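Local coordinates for halotolerant alpha-type carbonic anhydrase (dCA II) (Dunaliella salina, PDB 1Y7W), which probably catalyses the reversible hydration of carbon dioxide to bicarbonate at a zinc centre, as a salt-tolerant algal alpha-type carbonic anhydrase, at residues A[191-195]-A[196-200]; A[254-257]-A[258-261]. All coordinates share one frame; numbering follows the deposited sequence.

Contact 1: A[191-195]-A[196-200]; sequences EGKIG and DGTAS
Gly192 O receives Asp196 N at 3.0 Å, and Lys193 O takes the amide of Ala199 at 3.2 Å (N-H...O 146°) from above its carbonyl plane. Helix 181-195 ends here: Asp196 is the first residue to leave helical geometry, and the chain folds back through an Asx turn. In that turn, Asp196 OD1 accepts twice from Thr198: OG1 donates at 2.8 Å on the syn side, the amide N on the anti side. The same amide also bonds weakly to Lys193 O, which thus receives both Thr198 N and Ala199 N. Asp196 CG sits between the backbone N and the carbonyl carbon (chi1 56°), which brings the carboxylate back beside Gly192 O and Lys193 O; its paired bonds should limit rotation. Gly197, whose positive phi suits glycine, adds a weak N-H bond to Ile194 O. A water donates to both Ile194 O and Ala199 O.

Apolar packing comes next: Lys193 CB meets Ala199 CB at 3.7 Å, while its chain crosses the Thr198 side chain at about a right angle. The Lys193 amine continues to Ser207 O, tying the helix end to strand 206-207. Finally, Ile194 folds its CD1 methyl to 3.5 Å from Ala199 O.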
# COMPACT_ATOMS: atom_id res chain seq x y z
N GLU A 191 0.07 -18.38 11.70
CA GLU A 191 -0.25 -19.79 11.63
C GLU A 191 -0.14 -20.39 13.03
O GLU A 191 -0.90 -21.29 13.39
CB GLU A 191 0.66 -20.45 10.60
CG GLU A 191 0.26 -20.00 9.16
CD GLU A 191 0.91 -20.83 8.04
OE1 GLU A 191 0.47 -20.68 6.86
OE2 GLU A 191 1.85 -21.61 8.33
N GLY A 192 0.77 -19.84 13.83
CA GLY A 192 0.96 -20.30 15.18
C GLY A 192 -0.23 -19.95 16.06
O GLY A 192 -0.65 -20.80 16.83
N LYS A 193 -0.76 -18.73 15.97
CA LYS A 193 -1.92 -18.31 16.77
C LYS A 193 -3.22 -19.02 16.34
O LYS A 193 -4.15 -19.25 17.14
CB LYS A 193 -2.10 -16.77 16.69
CG LYS A 193 -1.01 -16.00 17.44
CD LYS A 193 -1.19 -14.49 17.34
CE LYS A 193 -0.08 -13.73 18.12
NZ LYS A 193 -0.67 -12.66 19.04
N ILE A 194 -3.31 -19.36 15.07
CA ILE A 194 -4.49 -20.10 14.60
C ILE A 194 -4.38 -21.50 15.19
O ILE A 194 -5.36 -22.08 15.65
CB ILE A 194 -4.51 -20.20 13.06
CG1 ILE A 194 -4.69 -18.80 12.45
CG2 ILE A 194 -5.62 -21.19 12.61
CD1 ILE A 194 -6.07 -18.20 12.66
N GLY A 195 -3.17 -22.04 15.19
CA GLY A 195 -2.92 -23.36 15.73
C GLY A 195 -3.14 -23.52 17.21
O GLY A 195 -3.63 -24.57 17.65
N ASP A 196 -2.82 -22.52 18.02
CA ASP A 196 -3.02 -22.69 19.45
C ASP A 196 -4.30 -22.03 19.93
O ASP A 196 -4.52 -21.89 21.12
CB ASP A 196 -1.82 -22.19 20.27
CG ASP A 196 -1.44 -20.73 19.99
OD1 ASP A 196 -2.34 -19.93 19.65
OD2 ASP A 196 -0.25 -20.39 20.13
N GLY A 197 -5.16 -21.64 18.99
CA GLY A 197 -6.42 -21.06 19.39
C GLY A 197 -6.45 -19.66 19.95
O GLY A 197 -7.51 -19.21 20.40
N THR A 198 -5.34 -18.94 19.92
CA THR A 198 -5.39 -17.59 20.49
C THR A 198 -5.92 -16.52 19.49
O THR A 198 -6.22 -15.38 19.86
CB THR A 198 -4.03 -17.22 21.06
OG1 THR A 198 -3.05 -17.23 20.03
CG2 THR A 198 -3.62 -18.29 22.13
N ALA A 199 -6.08 -16.93 18.24
CA ALA A 199 -6.62 -16.06 17.20
C ALA A 199 -7.41 -16.94 16.22
O ALA A 199 -7.10 -18.11 16.05
CB ALA A 199 -5.48 -15.35 16.45
N SER A 200 -8.41 -16.36 15.57
CA SER A 200 -9.26 -17.01 14.56
C SER A 200 -9.29 -16.12 13.33
O SER A 200 -9.14 -14.93 13.46
CB SER A 200 -10.71 -17.18 15.07
OG SER A 200 -10.70 -18.02 16.21
O HOH W 1 -7.94 -20.57 16.08

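Contact 2: A[254-257]-A[258-261]; sequences EQMK and LFVD
Lys257 and Asp261, one helical turn apart, are joined by a salt bridge in which NZ donates to OD1 at 2.7 Å. The ammonium approaches on the syn lone pair of OD1, the side facing the other oxygen. Lys257 sends CG anti to its own amide nitrogen (chi1 173°) and runs nearly extended until a bend at chi4 brings NZ round to the acid; on the way CG passes OD1 at 3.4 Å. An alanine in place of Asp261 takes the carboxylate away, which would probably leave the Lys257 ammonium without its mate and its long chain freer to swing on the exposed helix surface.

The backbone bonds beneath are uneven. Asp261 N reaches Lys257 O at 2.9 Å and almost straight (N-H...O 178°), a regular i to i+4 bond coinciding with the salt-bridged pair. Earlier, the amides of Leu258 and Phe259 instead reach three residues back: Leu258 N binds Gln255 O at 3.1 Å from well above the carbonyl plane, and the Phe259 N bond to Met256 O is weak. This is a kink within helix 253-266, which follows strand 240-251 of the central sheet in this carbonic anhydrase fold.

Met256, Phe259 and Leu258 supply the buried apolar chemistry. Met256, bent at chi2 and chi3, makes a Met-aromatic contact with Phe259: SD lies 5.1 Å from the ring centroid in an oblique approach, and CE comes to 3.8 Å from CD1. The same ring meets those of His133 and Phe131, with the zinc about 12 Å from the Phe259 side chain. Leu258 turns to Gln187 and Ile190 of helix 181-195, while Gln255 is the buried polar exception, its NE2 held by Asn184 OD1 and Asp180 O.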
# COMPACT_ATOMS: atom_id res chain seq x y z
N GLU A 254 4.35 -20.72 -1.44
CA GLU A 254 4.03 -21.19 -0.10
C GLU A 254 3.70 -20.05 0.84
O GLU A 254 2.94 -20.22 1.77
CB GLU A 254 5.18 -22.00 0.51
CG GLU A 254 5.45 -23.36 -0.19
CD GLU A 254 5.93 -23.24 -1.64
OE1 GLU A 254 6.66 -22.27 -1.99
OE2 GLU A 254 5.58 -24.13 -2.45
N GLN A 255 4.32 -18.90 0.64
CA GLN A 255 4.01 -17.77 1.51
C GLN A 255 2.70 -17.15 1.05
O GLN A 255 1.94 -16.64 1.87
CB GLN A 255 5.13 -16.72 1.45
CG GLN A 255 6.43 -17.24 2.00
CD GLN A 255 7.55 -16.22 1.96
OE1 GLN A 255 7.74 -15.53 0.97
NE2 GLN A 255 8.34 -16.16 3.03
N MET A 256 2.43 -17.20 -0.26
CA MET A 256 1.18 -16.62 -0.76
C MET A 256 -0.05 -17.33 -0.20
O MET A 256 -1.16 -16.76 -0.13
CB MET A 256 1.15 -16.64 -2.29
CG MET A 256 2.08 -15.61 -2.93
SD MET A 256 1.83 -13.88 -2.32
CE MET A 256 0.11 -13.63 -2.82
N LYS A 257 0.13 -18.59 0.21
CA LYS A 257 -0.98 -19.35 0.77
C LYS A 257 -1.55 -18.67 2.01
O LYS A 257 -2.75 -18.78 2.28
CB LYS A 257 -0.53 -20.79 1.13
CG LYS A 257 -1.62 -21.62 1.88
CD LYS A 257 -1.41 -23.15 1.69
CE LYS A 257 -2.38 -23.98 2.57
NZ LYS A 257 -2.17 -23.64 4.00
N LEU A 258 -0.71 -17.95 2.76
CA LEU A 258 -1.20 -17.27 3.97
C LEU A 258 -2.39 -16.34 3.60
O LEU A 258 -3.40 -16.30 4.31
CB LEU A 258 -0.10 -16.41 4.59
CG LEU A 258 -0.55 -15.39 5.68
CD1 LEU A 258 -0.86 -16.16 6.97
CD2 LEU A 258 0.55 -14.38 5.97
N PHE A 259 -2.25 -15.60 2.49
CA PHE A 259 -3.30 -14.68 2.07
C PHE A 259 -4.62 -15.36 1.74
O PHE A 259 -5.70 -14.84 2.07
CB PHE A 259 -2.80 -13.79 0.91
CG PHE A 259 -1.65 -12.91 1.33
CD1 PHE A 259 -0.35 -13.17 0.94
CD2 PHE A 259 -1.89 -11.82 2.17
CE1 PHE A 259 0.70 -12.38 1.37
CE2 PHE A 259 -0.85 -11.01 2.61
CZ PHE A 259 0.45 -11.30 2.21
N VAL A 260 -4.55 -16.52 1.10
CA VAL A 260 -5.79 -17.26 0.80
C VAL A 260 -6.42 -17.79 2.08
O VAL A 260 -7.64 -17.66 2.32
CB VAL A 260 -5.52 -18.50 -0.09
CG1 VAL A 260 -6.85 -19.10 -0.53
CG2 VAL A 260 -4.71 -18.15 -1.21
N ASP A 261 -5.61 -18.44 2.91
CA ASP A 261 -6.12 -18.99 4.15
C ASP A 261 -6.86 -17.94 5.00
O ASP A 261 -7.97 -18.16 5.48
CB ASP A 261 -4.97 -19.61 4.94
CG ASP A 261 -4.44 -20.93 4.32
OD1 ASP A 261 -3.36 -21.35 4.76
OD2 ASP A 261 -5.08 -21.54 3.40

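The two contacts illustrate how local side-chain chemistry follows position along a helix. Contact 1 is a surface feature at the end of helix 181-195, its centre about 26 Å from the centre of the chain; contact 2 lies inside helix 253-266, its centre about 18 Å from that point, and is partly buried. At the first, amides and a carboxylate manage a change of chain direction, with a water taking part; at the second, an ion pair at the surface and a buried sulfur-aromatic pair occupy different faces. Their centres are 15 Å apart and the two contacts do not touch each other, their nearest atoms being about 4 Å apart, but contact 2 packs against the same helix 181-195 whose end contact 1 forms.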